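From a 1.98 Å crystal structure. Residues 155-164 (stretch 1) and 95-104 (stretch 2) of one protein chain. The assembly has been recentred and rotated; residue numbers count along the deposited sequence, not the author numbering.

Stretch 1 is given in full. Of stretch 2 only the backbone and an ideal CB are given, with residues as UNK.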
ATOM      1  N   LYS A 155      24.352 -23.740  13.582  1.00 15.15           N
ATOM      2  CA  LYS A 155      24.038 -24.988  14.286  1.00 15.52           C
ATOM      3  C   LYS A 155      23.033 -24.789  15.380  1.00 14.89           C
ATOM      4  O   LYS A 155      21.831 -24.907  15.132  1.00 16.85           O
ATOM      5  CB  LYS A 155      25.318 -25.731  14.773  1.00 15.00           C
ATOM      6  CG  LYS A 155      26.201 -26.147  13.626  1.00 17.03           C
ATOM      7  CD  LYS A 155      27.253 -27.150  14.103  1.00 19.67           C
ATOM      8  CE  LYS A 155      27.556 -28.238  13.108  1.00 24.26           C
ATOM      9  NZ  LYS A 155      28.424 -29.289  13.742  1.00 25.05           N
ATOM     10  N   ARG A 156      23.475 -24.431  16.586  1.00 13.60           N
ATOM     11  CA  ARG A 156      22.519 -24.111  17.615  1.00 12.70           C
ATOM     12  C   ARG A 156      21.767 -22.794  17.361  1.00 12.54           C
ATOM     13  O   ARG A 156      20.618 -22.625  17.790  1.00 11.21           O
ATOM     14  CB  ARG A 156      23.201 -24.041  18.983  1.00 13.17           C
ATOM     15  CG  ARG A 156      22.185 -23.995  20.108  1.00 10.15           C
ATOM     16  CD  ARG A 156      22.919 -23.979  21.497  1.00 14.85           C
ATOM     17  NE  ARG A 156      23.579 -22.699  21.808  1.00 12.11           N
ATOM     18  CZ  ARG A 156      22.968 -21.586  22.216  1.00 12.46           C
ATOM     19  NH1 ARG A 156      23.698 -20.536  22.451  1.00 14.03           N
ATOM     20  NH2 ARG A 156      21.635 -21.492  22.378  1.00 14.31           N
ATOM     21  N   VAL A 157      22.423 -21.879  16.655  1.00 11.90           N
ATOM     22  CA  VAL A 157      21.876 -20.528  16.434  1.00 11.45           C
ATOM     23  C   VAL A 157      21.937 -20.175  14.945  1.00 11.03           C
ATOM     24  O   VAL A 157      22.978 -20.352  14.296  1.00 11.83           O
ATOM     25  CB  VAL A 157      22.697 -19.481  17.210  1.00 12.56           C
ATOM     26  CG1 VAL A 157      22.207 -18.042  16.910  1.00 11.03           C
ATOM     27  CG2 VAL A 157      22.650 -19.754  18.718  1.00 12.44           C
ATOM     28  N   GLY A 158      20.854 -19.627  14.404  1.00 10.20           N
ATOM     29  CA  GLY A 158      20.839 -19.290  12.980  1.00 10.43           C
ATOM     30  C   GLY A 158      22.016 -18.376  12.669  1.00 10.21           C
ATOM     31  O   GLY A 158      22.344 -17.500  13.483  1.00 11.02           O
ATOM     32  N   LEU A 159      22.642 -18.579  11.507  1.00  9.98           N
ATOM     33  CA  LEU A 159      23.613 -17.638  10.979  1.00 10.20           C
ATOM     34  C   LEU A 159      22.935 -16.376  10.431  1.00  9.57           C
ATOM     35  O   LEU A 159      22.014 -16.485   9.606  1.00 10.59           O
ATOM     36  CB  LEU A 159      24.378 -18.277   9.837  1.00  9.51           C
ATOM     37  CG  LEU A 159      25.320 -17.376   9.006  1.00 11.47           C
ATOM     38  CD1 LEU A 159      26.464 -16.816   9.864  1.00 10.41           C
ATOM     39  CD2 LEU A 159      25.898 -18.158   7.849  1.00  7.72           C
ATOM     40  N   VAL A 160      23.418 -15.198  10.842  1.00  7.60           N
ATOM     41  CA  VAL A 160      22.897 -13.907  10.367  1.00  7.38           C
ATOM     42  C   VAL A 160      23.941 -13.219   9.478  1.00  8.16           C
ATOM     43  O   VAL A 160      25.134 -13.356   9.736  1.00  6.83           O
ATOM     44  CB  VAL A 160      22.553 -12.973  11.544  1.00  6.16           C
ATOM     45  CG1 VAL A 160      21.685 -11.784  11.088  1.00  8.30           C
ATOM     46  CG2 VAL A 160      21.745 -13.748  12.634  1.00  7.65           C
ATOM     47  N   SER A 161      23.503 -12.476   8.451  1.00  8.02           N
ATOM     48  CA  SER A 161      24.444 -11.690   7.622  1.00  8.90           C
ATOM     49  C   SER A 161      25.348 -10.800   8.513  1.00  8.78           C
ATOM     50  O   SER A 161      26.522 -10.586   8.200  1.00  7.83           O
ATOM     51  CB  SER A 161      23.691 -10.784   6.631  1.00  8.57           C
ATOM     52  OG  SER A 161      22.608 -10.135   7.307  1.00  9.15           O
ATOM     53  N   GLY A 162      24.799 -10.322   9.625  1.00  9.47           N
ATOM     54  CA  GLY A 162      25.540  -9.475  10.565  1.00  9.48           C
ATOM     55  C   GLY A 162      26.608 -10.209  11.357  1.00  9.90           C
ATOM     56  O   GLY A 162      27.452  -9.590  12.007  1.00 10.53           O
ATOM     57  N   ASP A 163      26.625 -11.536  11.259  1.00  9.59           N
ATOM     58  CA  ASP A 163      27.778 -12.303  11.777  1.00 10.20           C
ATOM     59  C   ASP A 163      28.999 -12.284  10.865  1.00 10.28           C
ATOM     60  O   ASP A 163      30.077 -12.700  11.292  1.00  9.79           O
ATOM     61  CB  ASP A 163      27.370 -13.771  12.074  1.00 10.21           C
ATOM     62  CG  ASP A 163      26.292 -13.870  13.158  1.00 10.80           C
ATOM     63  OD1 ASP A 163      26.408 -13.138  14.178  1.00 13.74           O
ATOM     64  OD2 ASP A 163      25.342 -14.699  13.010  1.00 11.19           O
ATOM     65  N   ALA A 164      28.854 -11.853   9.601  1.00  9.30           N
ATOM     66  CA  ALA A 164      29.939 -12.075   8.635  1.00 10.43           C
ATOM     67  C   ALA A 164      31.017 -10.982   8.783  1.00 11.75           C
ATOM     68  O   ALA A 164      30.691  -9.815   9.019  1.00 11.88           O
ATOM     69  CB  ALA A 164      29.393 -12.099   7.171  1.00  9.12           C
ATOM     70  N   UNK A  95      25.577 -15.542  23.448  1.00 10.10           N
ATOM     71  CA  UNK A  95      26.007 -16.615  24.349  1.00 10.20           C
ATOM     72  C   UNK A  95      24.774 -17.076  25.100  1.00 10.81           C
ATOM     73  O   UNK A  95      23.919 -16.263  25.465  1.00 11.88           O
ATOM     74  CB  UNK A  95      27.107 -16.156  25.308  1.00 10.20           C
ATOM     75  N   UNK A  96      24.695 -18.377  25.346  1.00 11.52           N
ATOM     76  CA  UNK A  96      23.670 -18.918  26.219  1.00 12.27           C
ATOM     77  C   UNK A  96      22.295 -18.928  25.554  1.00 13.93           C
ATOM     78  O   UNK A  96      22.153 -18.813  24.320  1.00 13.86           O
ATOM     79  CB  UNK A  96      23.616 -18.113  27.519  1.00 12.27           C
ATOM     80  N   UNK A  97      21.276 -19.014  26.391  1.00 14.53           N
ATOM     81  CA  UNK A  97      19.910 -19.166  25.914  1.00 14.59           C
ATOM     82  C   UNK A  97      19.222 -17.825  25.629  1.00 15.06           C
ATOM     83  O   UNK A  97      18.076 -17.806  25.202  1.00 14.89           O
ATOM     84  CB  UNK A  97      19.095 -19.954  26.942  1.00 14.59           C
ATOM     85  N   UNK A  98      19.890 -16.699  25.841  1.00 14.83           N
ATOM     86  CA  UNK A  98      19.263 -15.417  25.513  1.00 16.04           C
ATOM     87  C   UNK A  98      19.034 -15.371  23.986  1.00 14.84           C
ATOM     88  O   UNK A  98      19.575 -16.197  23.254  1.00 14.32           O
ATOM     89  CB  UNK A  98      20.129 -14.245  25.980  1.00 16.04           C
ATOM     90  N   UNK A  99      18.190 -14.461  23.533  1.00 13.81           N
ATOM     91  CA  UNK A  99      17.854 -14.412  22.096  1.00 13.84           C
ATOM     92  C   UNK A  99      19.019 -13.895  21.273  1.00 11.88           C
ATOM     93  O   UNK A  99      19.831 -13.127  21.788  1.00 11.48           O
ATOM     94  CB  UNK A  99      16.627 -13.529  21.860  1.00 13.84           C
ATOM     95  N   UNK A 100      19.118 -14.351  20.029  1.00 11.56           N
ATOM     96  CA  UNK A 100      20.129 -13.834  19.085  1.00 10.83           C
ATOM     97  C   UNK A 100      19.739 -12.479  18.394  1.00 10.54           C
ATOM     98  O   UNK A 100      20.607 -11.616  18.147  1.00 10.47           O
ATOM     99  CB  UNK A 100      20.376 -14.893  18.009  1.00 10.83           C
ATOM    100  N   UNK A 101      18.451 -12.310  18.068  1.00  9.42           N
ATOM    101  CA  UNK A 101      17.964 -11.080  17.441  1.00  9.36           C
ATOM    102  C   UNK A 101      16.973 -11.313  16.306  1.00  9.14           C
ATOM    103  O   UNK A 101      16.244 -12.337  16.271  1.00  6.94           O
ATOM    104  CB  UNK A 101      19.151 -10.275  16.909  1.00  9.36           C
ATOM    105  N   UNK A 102      16.947 -10.353  15.375  1.00  8.55           N
ATOM    106  CA  UNK A 102      15.900 -10.262  14.371  1.00  7.18           C
ATOM    107  C   UNK A 102      16.436  -9.736  13.050  1.00  7.08           C
ATOM    108  O   UNK A 102      17.438  -9.003  13.023  1.00  6.72           O
ATOM    109  CB  UNK A 102      14.765  -9.365  14.870  1.00  7.18           C
ATOM    110  N   UNK A 103      15.741 -10.107  11.975  1.00  7.42           N
ATOM    111  CA  UNK A 103      16.030  -9.617  10.599  1.00  7.64           C
ATOM    112  C   UNK A 103      14.702  -9.041  10.080  1.00  7.81           C
ATOM    113  O   UNK A 103      13.616  -9.647  10.295  1.00  8.44           O
ATOM    114  CB  UNK A 103      16.561 -10.724   9.686  1.00  7.64           C
ATOM    115  N   UNK A 104      14.763  -7.886   9.411  1.00  8.56           N
ATOM    116  CA  UNK A 104      13.530  -7.177   9.010  1.00  7.68           C
ATOM    117  C   UNK A 104      13.692  -6.327   7.740  1.00  7.97           C
ATOM    118  O   UNK A 104      14.821  -6.004   7.301  1.00  7.35           O
ATOM    119  CB  UNK A 104      13.064  -6.276  10.156  1.00  7.68           C
TER

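Position 95 directs its CA-to-CB bond away from stretch 1, and no atom of that stretch lies within 5.5 Å of the ideal CB. Many side chains would suit; the deposited residue is Ser-95, chi1 t, whose CB comes no nearer than 6.3 Å, to Arg-156 NH1.

At position 96 phi/psi is 74/-160. The positive phi favours glycine, while the ideal CB, pointing away, meets nothing. What stretch 1 engages here is the backbone: the carbonyl O lies near the plane of the Arg-156 guanidinium, at its edge, where N-H groups point outward. The residue is Gly-96. Its O accepts a hydrogen bond from Arg-156 NH1 at 3.0 Å (144°) and a weak one from Arg-156 NH2 at 3.3 Å (130°), a forked arrangement needing no side chain.

Positions 97, 98 and 99 give little to read. At 97 the CB points away, 5.4 Å from Arg-156 NH2, so small or polar residues fit, among others; it is Ser-97, chi1 p. At 98 the CB also points away, and the choice is open; it is Asn-98, whose backbone O lies 3.1 Å from a water O that is also 2.8 Å from Gly-96 O, both within donating reach, and that accepts from Arg-156 NH2 (2.8 Å). Position 99 is out of reach and undetermined; it is Glu-99.

Position 100 is the informative one. Its CB points toward stretch 1, with the ideal CB 3.8 Å from Val-157 CG1, and beyond lies the carboxylate of Asp-163. Asp-163 OD2 already accepts from Val-160 N at 2.9 Å (162°), which helps fix the acid's orientation. The ideal CB is 7.4 Å from Asp-163 OD1, so a long chain with an apolar stem and a cationic end fits best: lysine or perhaps arginine, with a shorter apolar residue able to meet Val-157 but not to reach the carboxylate. The residue is Lys-100, with chi angles t, p, t, t. CG packs 3.7 Å from Val-157 CG1, CE lies 4.0 Å from Val-160 CG2, and NZ forms a salt bridge with Asp-163 OD1 at 2.7 Å.

At position 101, phi/psi of 138/-153 would jam a CB against the preceding carbonyl O, calling for glycine; it is Gly-101.

Position 102 points away, leaving the choice open. It is Tyr-102, whose OH donates a weak hydrogen bond to Glu-99 OE1 at 2.8 Å.

Position 103 points toward stretch 1, its ideal CB 5.4 Å from Val-160 CG1. That gap suits valine, isoleucine or leucine. Val-103, chi1 t, brings CG2 to 3.9 Å from Val-160 CG1.

Position 104 is out of reach and unconstrained; it is Tyr-104.

Stretch 2, residues 95-104: SGSNEKGYVY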
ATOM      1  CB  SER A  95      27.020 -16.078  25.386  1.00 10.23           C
ATOM      2  OG  SER A  95      27.656 -17.177  26.069  1.00 10.81           O
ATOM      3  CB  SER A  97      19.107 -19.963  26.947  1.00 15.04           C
ATOM      4  OG  SER A  97      19.129 -19.272  28.185  1.00 16.93           O
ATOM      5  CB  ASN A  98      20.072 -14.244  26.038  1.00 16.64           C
ATOM      6  CG  ASN A  98      19.861 -14.010  27.548  1.00 20.70           C
ATOM      7  OD1 ASN A  98      19.030 -14.665  28.204  1.00 24.44           O
ATOM      8  ND2 ASN A  98      20.570 -13.057  28.078  1.00 19.71           N
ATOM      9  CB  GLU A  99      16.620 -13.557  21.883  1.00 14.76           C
ATOM     10  CG  GLU A  99      16.779 -12.082  22.186  1.00 15.85           C
ATOM     11  CD  GLU A  99      15.497 -11.300  21.820  1.00 18.30           C
ATOM     12  OE1 GLU A  99      14.450 -11.927  21.533  1.00 21.77           O
ATOM     13  OE2 GLU A  99      15.557 -10.067  21.805  1.00 14.24           O
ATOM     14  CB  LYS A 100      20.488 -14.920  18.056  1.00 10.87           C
ATOM     15  CG  LYS A 100      21.378 -14.472  16.901  1.00 12.40           C
ATOM     16  CD  LYS A 100      22.829 -14.082  17.339  1.00 10.67           C
ATOM     17  CE  LYS A 100      23.668 -13.805  16.111  1.00  8.41           C
ATOM     18  NZ  LYS A 100      25.071 -13.508  16.491  1.00  7.16           N
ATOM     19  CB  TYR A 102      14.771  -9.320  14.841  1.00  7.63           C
ATOM     20  CG  TYR A 102      14.164  -9.721  16.165  1.00 10.83           C
ATOM     21  CD1 TYR A 102      13.038 -10.534  16.196  1.00 11.80           C
ATOM     22  CD2 TYR A 102      14.733  -9.304  17.389  1.00 12.76           C
ATOM     23  CE1 TYR A 102      12.480 -10.926  17.394  1.00 17.45           C
ATOM     24  CE2 TYR A 102      14.175  -9.716  18.609  1.00 14.92           C
ATOM     25  CZ  TYR A 102      13.049 -10.513  18.584  1.00 17.42           C
ATOM     26  OH  TYR A 102      12.474 -10.955  19.760  1.00 19.79           O
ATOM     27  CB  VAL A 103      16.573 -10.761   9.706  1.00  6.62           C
ATOM     28  CG1 VAL A 103      16.854 -10.280   8.238  1.00  7.57           C
ATOM     29  CG2 VAL A 103      17.895 -11.367  10.338  1.00  7.58           C
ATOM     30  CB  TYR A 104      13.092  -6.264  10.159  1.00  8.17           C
ATOM     31  CG  TYR A 104      14.002  -5.062  10.294  1.00 10.09           C
ATOM     32  CD1 TYR A 104      13.664  -3.837   9.687  1.00 10.87           C
ATOM     33  CD2 TYR A 104      15.222  -5.161  10.953  1.00  9.20           C
ATOM     34  CE1 TYR A 104      14.522  -2.752   9.749  1.00 11.72           C
ATOM     35  CE2 TYR A 104      16.067  -4.077  11.041  1.00  7.77           C
ATOM     36  CZ  TYR A 104      15.715  -2.882  10.410  1.00  8.02           C
ATOM     37  OH  TYR A 104      16.543  -1.790  10.476  1.00 11.62           O
TER
HETATM   38  O   HOH W   1      20.364 -19.005  22.195  1.00 22.99           O
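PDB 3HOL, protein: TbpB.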